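Local coordinates for protein putative secreted cystatin (Ixodes scapularis, PDB 4ZM8) that inhibits papain-like cysteine proteases such as host cathepsins L and S, helping the feeding tick to suppress its host's immune response, at residues 92-97 with 107-112. Sequence-based numbering, arbitrary orientation.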
loop_
_atom_site.group_PDB
_atom_site.type_symbol
_atom_site.label_atom_id
_atom_site.label_comp_id
_atom_site.label_asym_id
_atom_site.label_seq_id
_atom_site.Cartn_x
_atom_site.Cartn_y
_atom_site.Cartn_z
ATOM N N CYS A 92 11.435 -4.621 -17.424
ATOM C CA CYS A 92 10.575 -3.814 -16.559
ATOM C C CYS A 92 10.196 -4.574 -15.295
ATOM O O CYS A 92 9.979 -5.784 -15.330
ATOM C CB CYS A 92 9.296 -3.401 -17.307
ATOM S SG CYS A 92 9.507 -2.202 -18.656
ATOM N N THR A 93 10.097 -3.869 -14.177
ATOM C CA THR A 93 9.651 -4.515 -12.949
ATOM C C THR A 93 8.334 -3.929 -12.479
ATOM O O THR A 93 8.082 -2.734 -12.627
ATOM C CB THR A 93 10.685 -4.385 -11.816
ATOM O OG1 THR A 93 12.001 -4.637 -12.329
ATOM C CG2 THR A 93 10.380 -5.386 -10.720
ATOM N N THR A 94 7.497 -4.781 -11.905
ATOM C CA THR A 94 6.206 -4.351 -11.423
ATOM C C THR A 94 5.698 -5.307 -10.367
ATOM O O THR A 94 5.975 -6.510 -10.426
ATOM C CB THR A 94 5.166 -4.252 -12.578
ATOM O OG1 THR A 94 4.023 -3.515 -12.136
ATOM C CG2 THR A 94 4.712 -5.634 -13.059
ATOM N N VAL A 95 4.959 -4.773 -9.397
ATOM C CA VAL A 95 4.279 -5.631 -8.442
ATOM C C VAL A 95 2.794 -5.621 -8.732
ATOM O O VAL A 95 2.227 -4.586 -9.059
ATOM C CB VAL A 95 4.498 -5.200 -6.989
ATOM C CG1 VAL A 95 4.048 -6.322 -6.058
ATOM C CG2 VAL A 95 5.949 -4.825 -6.742
ATOM N N VAL A 96 2.174 -6.786 -8.608
ATOM C CA VAL A 96 0.754 -6.936 -8.813
ATOM C C VAL A 96 0.154 -7.589 -7.589
ATOM O O VAL A 96 0.366 -8.778 -7.335
ATOM C CB VAL A 96 0.424 -7.798 -10.057
ATOM C CG1 VAL A 96 -1.084 -8.081 -10.142
ATOM C CG2 VAL A 96 0.927 -7.138 -11.325
ATOM N N PHE A 97 -0.593 -6.804 -6.820
ATOM C CA PHE A 97 -1.338 -7.347 -5.699
ATOM C C PHE A 97 -2.663 -7.925 -6.172
ATOM O O PHE A 97 -3.301 -7.380 -7.063
ATOM C CB PHE A 97 -1.595 -6.282 -4.642
ATOM C CG PHE A 97 -2.394 -6.783 -3.479
ATOM C CD1 PHE A 97 -1.788 -7.495 -2.470
ATOM C CD2 PHE A 97 -3.754 -6.565 -3.414
ATOM C CE1 PHE A 97 -2.516 -7.971 -1.407
ATOM C CE2 PHE A 97 -4.495 -7.041 -2.355
ATOM C CZ PHE A 97 -3.872 -7.744 -1.342
ATOM N N SER A 107 1.521 -1.828 -9.695
ATOM C CA SER A 107 2.425 -0.742 -9.359
ATOM C C SER A 107 2.977 -0.223 -10.668
ATOM O O SER A 107 3.006 -0.950 -11.658
ATOM C CB SER A 107 3.551 -1.208 -8.438
ATOM O OG SER A 107 4.445 -2.077 -9.120
ATOM N N PRO A 108 3.402 1.039 -10.695
ATOM C CA PRO A 108 3.891 1.538 -11.981
ATOM C C PRO A 108 5.189 0.845 -12.424
ATOM O O PRO A 108 6.178 0.842 -11.694
ATOM C CB PRO A 108 4.112 3.033 -11.712
ATOM C CG PRO A 108 3.245 3.340 -10.525
ATOM C CD PRO A 108 3.286 2.101 -9.686
ATOM N N PHE A 109 5.146 0.253 -13.617
ATOM C CA PHE A 109 6.289 -0.376 -14.277
ATOM C C PHE A 109 7.578 0.437 -14.154
ATOM O O PHE A 109 7.697 1.528 -14.728
ATOM C CB PHE A 109 5.969 -0.600 -15.767
ATOM C CG PHE A 109 5.248 -1.882 -16.049
ATOM C CD1 PHE A 109 4.173 -2.275 -15.276
ATOM C CD2 PHE A 109 5.636 -2.690 -17.095
ATOM C CE1 PHE A 109 3.502 -3.453 -15.530
ATOM C CE2 PHE A 109 4.966 -3.874 -17.358
ATOM C CZ PHE A 109 3.898 -4.254 -16.565
ATOM N N GLU A 110 8.537 -0.089 -13.397
ATOM C CA GLU A 110 9.841 0.542 -13.307
ATOM C C GLU A 110 10.738 -0.121 -14.340
ATOM O O GLU A 110 11.242 -1.236 -14.140
ATOM C CB GLU A 110 10.425 0.425 -11.896
ATOM C CG GLU A 110 11.274 1.631 -11.475
ATOM C CD GLU A 110 10.582 2.963 -11.765
ATOM O OE1 GLU A 110 9.413 3.136 -11.351
ATOM O OE2 GLU A 110 11.202 3.838 -12.413
ATOM N N CYS A 111 10.905 0.557 -15.468
ATOM C CA CYS A 111 11.652 -0.027 -16.566
ATOM C C CYS A 111 13.147 0.176 -16.393
ATOM O O CYS A 111 13.614 0.612 -15.338
ATOM C CB CYS A 111 11.173 0.539 -17.901
ATOM S SG CYS A 111 9.586 -0.171 -18.424
ATOM N N GLU A 112 13.899 -0.168 -17.429
ATOM C CA GLU A 112 15.344 -0.151 -17.337
ATOM C C GLU A 112 15.941 0.794 -18.359
ATOM O O GLU A 112 15.714 0.649 -19.562
ATOM C CB GLU A 112 15.897 -1.553 -17.529
ATOM C CG GLU A 112 17.369 -1.670 -17.280
ATOM C CD GLU A 112 17.726 -3.061 -16.839
ATOM O OE1 GLU A 112 17.327 -3.439 -15.719
ATOM O OE2 GLU A 112 18.377 -3.785 -17.622
#
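The ring of Phe109 lies obliquely across Thr94 and beside Cys92. Its CD1 and CE1 each lie 3.5 Å from Thr94 CB, and Thr94 CG2 reaches CE1, while the other ortho carbon, CD2, meets Cys92 CB at 3.7 Å. The second subunit, another copy of the protein, adds Trp30, stacked on this ring, and Thr27, so a large aromatic suits this buried place. Threonine suits position 94 because it offers both a methyl and a hydroxyl: the methyl packs against CE1, whereas OG1, anti to the backbone N (chi1 -166°) and itself 3.4 Å from Phe109 CD1, gives its proton to Ser107 O at 2.8 Å, from above the carbonyl plane. Ser107 returns a polar grip on the neighbouring residue: its small side chain lets OG accept from Val95 N in a nearly straight bond of 2.8 Å, and its own N donates to Val95 O. In the cystatin fold an antiparallel sheet wraps around a long helix. Here strand 90-99 pairs with 39-68 on one side, and 107-112, continuing from the outermost strand 104-106, runs antiparallel beside 92-97. The helix residues that meet Phe109 belong to the other copy, an arrangement consistent with a domain-swapped dimer. Thr93 and Glu110 form an antiparallel hydrogen-bonded pair, with Glu110 N to Thr93 O at 2.8 Å and Thr93 N to Glu110 O at 2.9 Å. Between this pair and the Val95–Ser107 bonds the 107-112 side has one residue more, and the chain arches away at Pro108, whose tertiary amide nitrogen has no hydrogen to donate. The exposed carboxylate of Glu110 leads away from the strand. One residue on, Cys111 is tied to Cys92 by a disulfide with chi3 81°, fastening the C-terminal tail covalently to the strand.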